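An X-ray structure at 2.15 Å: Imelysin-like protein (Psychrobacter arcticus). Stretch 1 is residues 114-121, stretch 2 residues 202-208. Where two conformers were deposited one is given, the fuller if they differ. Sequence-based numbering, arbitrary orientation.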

# COMPACT_ATOMS: atom_id res chain seq x y z
N MSE A 114 -1.15 0.62 -4.72
CA MSE A 114 -1.22 0.10 -6.10
C MSE A 114 -0.98 1.26 -7.10
O MSE A 114 -0.61 1.00 -8.24
CB MSE A 114 -2.58 -0.58 -6.35
CG MSE A 114 -3.75 0.40 -6.45
SE MSE A 114 -5.47 -0.41 -6.85
CE MSE A 114 -6.40 0.11 -5.27
N VAL A 115 -1.23 2.51 -6.66
CA VAL A 115 -1.02 3.77 -7.38
C VAL A 115 0.28 4.38 -6.81
O VAL A 115 0.37 4.62 -5.61
CB VAL A 115 -2.26 4.72 -7.26
CG1 VAL A 115 -1.98 6.09 -7.86
CG2 VAL A 115 -3.48 4.09 -7.92
N ASN A 116 1.29 4.58 -7.66
CA ASN A 116 2.59 5.13 -7.25
C ASN A 116 2.83 6.51 -7.90
O ASN A 116 3.96 7.00 -7.94
CB ASN A 116 3.72 4.14 -7.62
CG ASN A 116 3.97 4.01 -9.11
OD1 ASN A 116 3.13 4.37 -9.95
ND2 ASN A 116 5.17 3.55 -9.47
N PHE A 117 1.76 7.15 -8.39
CA PHE A 117 1.84 8.43 -9.06
C PHE A 117 0.71 9.34 -8.62
O PHE A 117 -0.21 8.90 -7.94
CB PHE A 117 1.79 8.21 -10.59
CG PHE A 117 0.53 7.54 -11.10
CD1 PHE A 117 0.41 6.15 -11.08
CD2 PHE A 117 -0.52 8.29 -11.62
CE1 PHE A 117 -0.76 5.53 -11.53
CE2 PHE A 117 -1.68 7.66 -12.08
CZ PHE A 117 -1.79 6.29 -12.04
N GLY A 118 0.77 10.60 -9.03
CA GLY A 118 -0.27 11.58 -8.77
C GLY A 118 -0.32 12.20 -7.39
O GLY A 118 0.72 12.44 -6.77
N PRO A 119 -1.55 12.53 -6.92
CA PRO A 119 -1.71 13.23 -5.63
C PRO A 119 -0.97 12.64 -4.43
O PRO A 119 -0.50 13.42 -3.59
CB PRO A 119 -3.22 13.15 -5.38
CG PRO A 119 -3.81 13.04 -6.71
CD PRO A 119 -2.85 12.33 -7.59
N ALA A 120 -0.86 11.29 -4.32
CA ALA A 120 -0.18 10.66 -3.19
C ALA A 120 1.33 11.02 -3.15
O ALA A 120 1.93 11.01 -2.08
CB ALA A 120 -0.37 9.16 -3.22
N THR A 121 1.92 11.39 -4.31
CA THR A 121 3.33 11.75 -4.41
C THR A 121 3.55 13.27 -4.30
O THR A 121 4.69 13.70 -4.17
CB THR A 121 3.95 11.23 -5.73
OG1 THR A 121 3.38 11.94 -6.83
CG2 THR A 121 3.78 9.74 -5.92
N ASP A 202 -7.33 14.61 1.41
CA ASP A 202 -6.87 15.55 0.40
C ASP A 202 -6.52 14.82 -0.90
O ASP A 202 -6.82 15.34 -1.97
CB ASP A 202 -5.67 16.36 0.91
CG ASP A 202 -6.02 17.47 1.90
OD1 ASP A 202 -7.15 17.44 2.46
OD2 ASP A 202 -5.16 18.36 2.13
N ILE A 203 -5.93 13.60 -0.80
CA ILE A 203 -5.58 12.76 -1.95
C ILE A 203 -6.87 12.24 -2.61
O ILE A 203 -6.98 12.33 -3.84
CB ILE A 203 -4.61 11.61 -1.57
CG1 ILE A 203 -3.23 12.20 -1.16
CG2 ILE A 203 -4.43 10.59 -2.71
CD1 ILE A 203 -2.48 11.36 -0.26
N GLU A 204 -7.83 11.75 -1.79
CA GLU A 204 -9.15 11.29 -2.25
C GLU A 204 -9.89 12.41 -3.02
O GLU A 204 -10.41 12.16 -4.11
CB GLU A 204 -10.00 10.81 -1.06
CG GLU A 204 -11.36 10.27 -1.46
CD GLU A 204 -12.43 10.23 -0.39
OE1 GLU A 204 -12.10 10.40 0.81
OE2 GLU A 204 -13.61 10.00 -0.75
N LYS A 205 -9.91 13.65 -2.47
CA LYS A 205 -10.57 14.81 -3.08
C LYS A 205 -9.92 15.21 -4.41
O LYS A 205 -10.62 15.59 -5.34
CB LYS A 205 -10.58 16.02 -2.13
CG LYS A 205 -11.67 15.97 -1.06
CD LYS A 205 -11.89 17.33 -0.42
N ASN A 206 -8.58 15.09 -4.48
CA ASN A 206 -7.75 15.40 -5.65
C ASN A 206 -8.06 14.44 -6.82
O ASN A 206 -8.21 14.90 -7.95
CB ASN A 206 -6.27 15.34 -5.27
CG ASN A 206 -5.33 16.13 -6.16
OD1 ASN A 206 -5.47 16.18 -7.38
ND2 ASN A 206 -4.26 16.65 -5.57
N TRP A 207 -8.13 13.13 -6.53
CA TRP A 207 -8.46 12.10 -7.52
C TRP A 207 -9.90 12.28 -8.03
O TRP A 207 -10.12 12.14 -9.23
CB TRP A 207 -8.27 10.70 -6.93
CG TRP A 207 -6.93 10.11 -7.28
CD1 TRP A 207 -5.81 10.11 -6.51
CD2 TRP A 207 -6.55 9.59 -8.56
NE1 TRP A 207 -4.75 9.59 -7.22
CE2 TRP A 207 -5.18 9.24 -8.47
CE3 TRP A 207 -7.23 9.36 -9.77
CZ2 TRP A 207 -4.49 8.63 -9.53
CZ3 TRP A 207 -6.54 8.78 -10.83
CH2 TRP A 207 -5.19 8.42 -10.70
N GLN A 208 -10.86 12.62 -7.12
CA GLN A 208 -12.27 12.84 -7.48
C GLN A 208 -12.40 14.03 -8.43
O GLN A 208 -13.22 13.99 -9.34
CB GLN A 208 -13.14 13.06 -6.23
CG GLN A 208 -13.49 11.76 -5.50
CD GLN A 208 -14.12 11.95 -4.14
OE1 GLN A 208 -13.92 12.95 -3.44
NE2 GLN A 208 -14.87 10.94 -3.71
O HOH W 1 -2.17 9.17 -6.07

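The two stretches meet in a small, mostly apolar packing contact, centred on Pro-119 against one side of a helix and supplemented by a single bridging water, with no direct hydrogen bond between them. Together they bury 339 Å², and the touching residues lie at least 83 positions apart in sequence, so this is a tertiary contact between stretch 1 and a helix.

The helical assignment of stretch 2 rests on its phi/psi values and on regular backbone bonds, among them Asn-206 N to Asp-202 O at 3.1 Å and Trp-207 N to Ile-203 O at 3.0 Å. The helix presents Ile-203, Asn-206 and Trp-207 to stretch 1, while the CA-to-CB bond of Glu-204 points away and Lys-205 and Gln-208 are out of reach.

Pro-119 contributes most, with 100 Å² covered. Pro-119 CA is 5.4 Å from Ile-203 CA, and its CB points toward the helix, which lets the compact ring touch all three helical partners. Pro-119 CB lies 3.9 Å from Ile-203 CG2, Pro-119 CG is 3.5 Å from Asn-206 CG and 3.6 Å from Trp-207 CD1, and Pro-119 CD is 3.4 Å from Trp-207 NE1. The approach to the indole is oblique. Asn-206, partly exposed, borders the proline with its amide carbon; its OD1 is hydrogen-bonded to a residue flanking one of the stretches, so this contact does not leave that oxygen unsatisfied.

Ile-203, with chi1 m and chi2 t, reaches Ala-120 through its delta methyl: Ile-203 CD1 is 3.8 Å from Ala-120 CA and 4.2 Å from Ala-120 CB. Ala-120 is buried and its small apolar side chain lies beside the isoleucine methyl.

Trp-207 extends the contact to the earlier part of stretch 1. Its CB points sideways, but chi1 of -97°, between wells, and chi2 of 97° accompany an indole whose end comes nearer. Val-115 CG1 packs 3.9 Å from Trp-207 CZ2, and Phe-117 CE2 lies 3.8 Å from Trp-207 CH2, at the edge of the indole near its plane. The phenyl and the six-membered ring have centroids 6.0 Å apart and planes at 69°, an oblique aromatic pair. All three side chains are buried, and their apolar surfaces suit that setting.

The indole nitrogen still needs a polar partner, and water 1 supplies it. The water accepts from Trp-207 NE1 at 2.9 Å and from Ala-120 N at 3.0 Å, and donates to Phe-117 O at 2.7 Å. It thus satisfies polar groups of both stretches and links the tryptophan to the backbone of stretch 1.

Stretch 1 is also braced internally. Gly-118 O accepts from Thr-121 N at 2.9 Å and from Thr-121 OG1 at 2.7 Å, closing the turn that carries Pro-119. Glycine suits position 118 because its phi is positive, at 78°, and an ideal CB would fall 2.4 Å from Pro-119 CD.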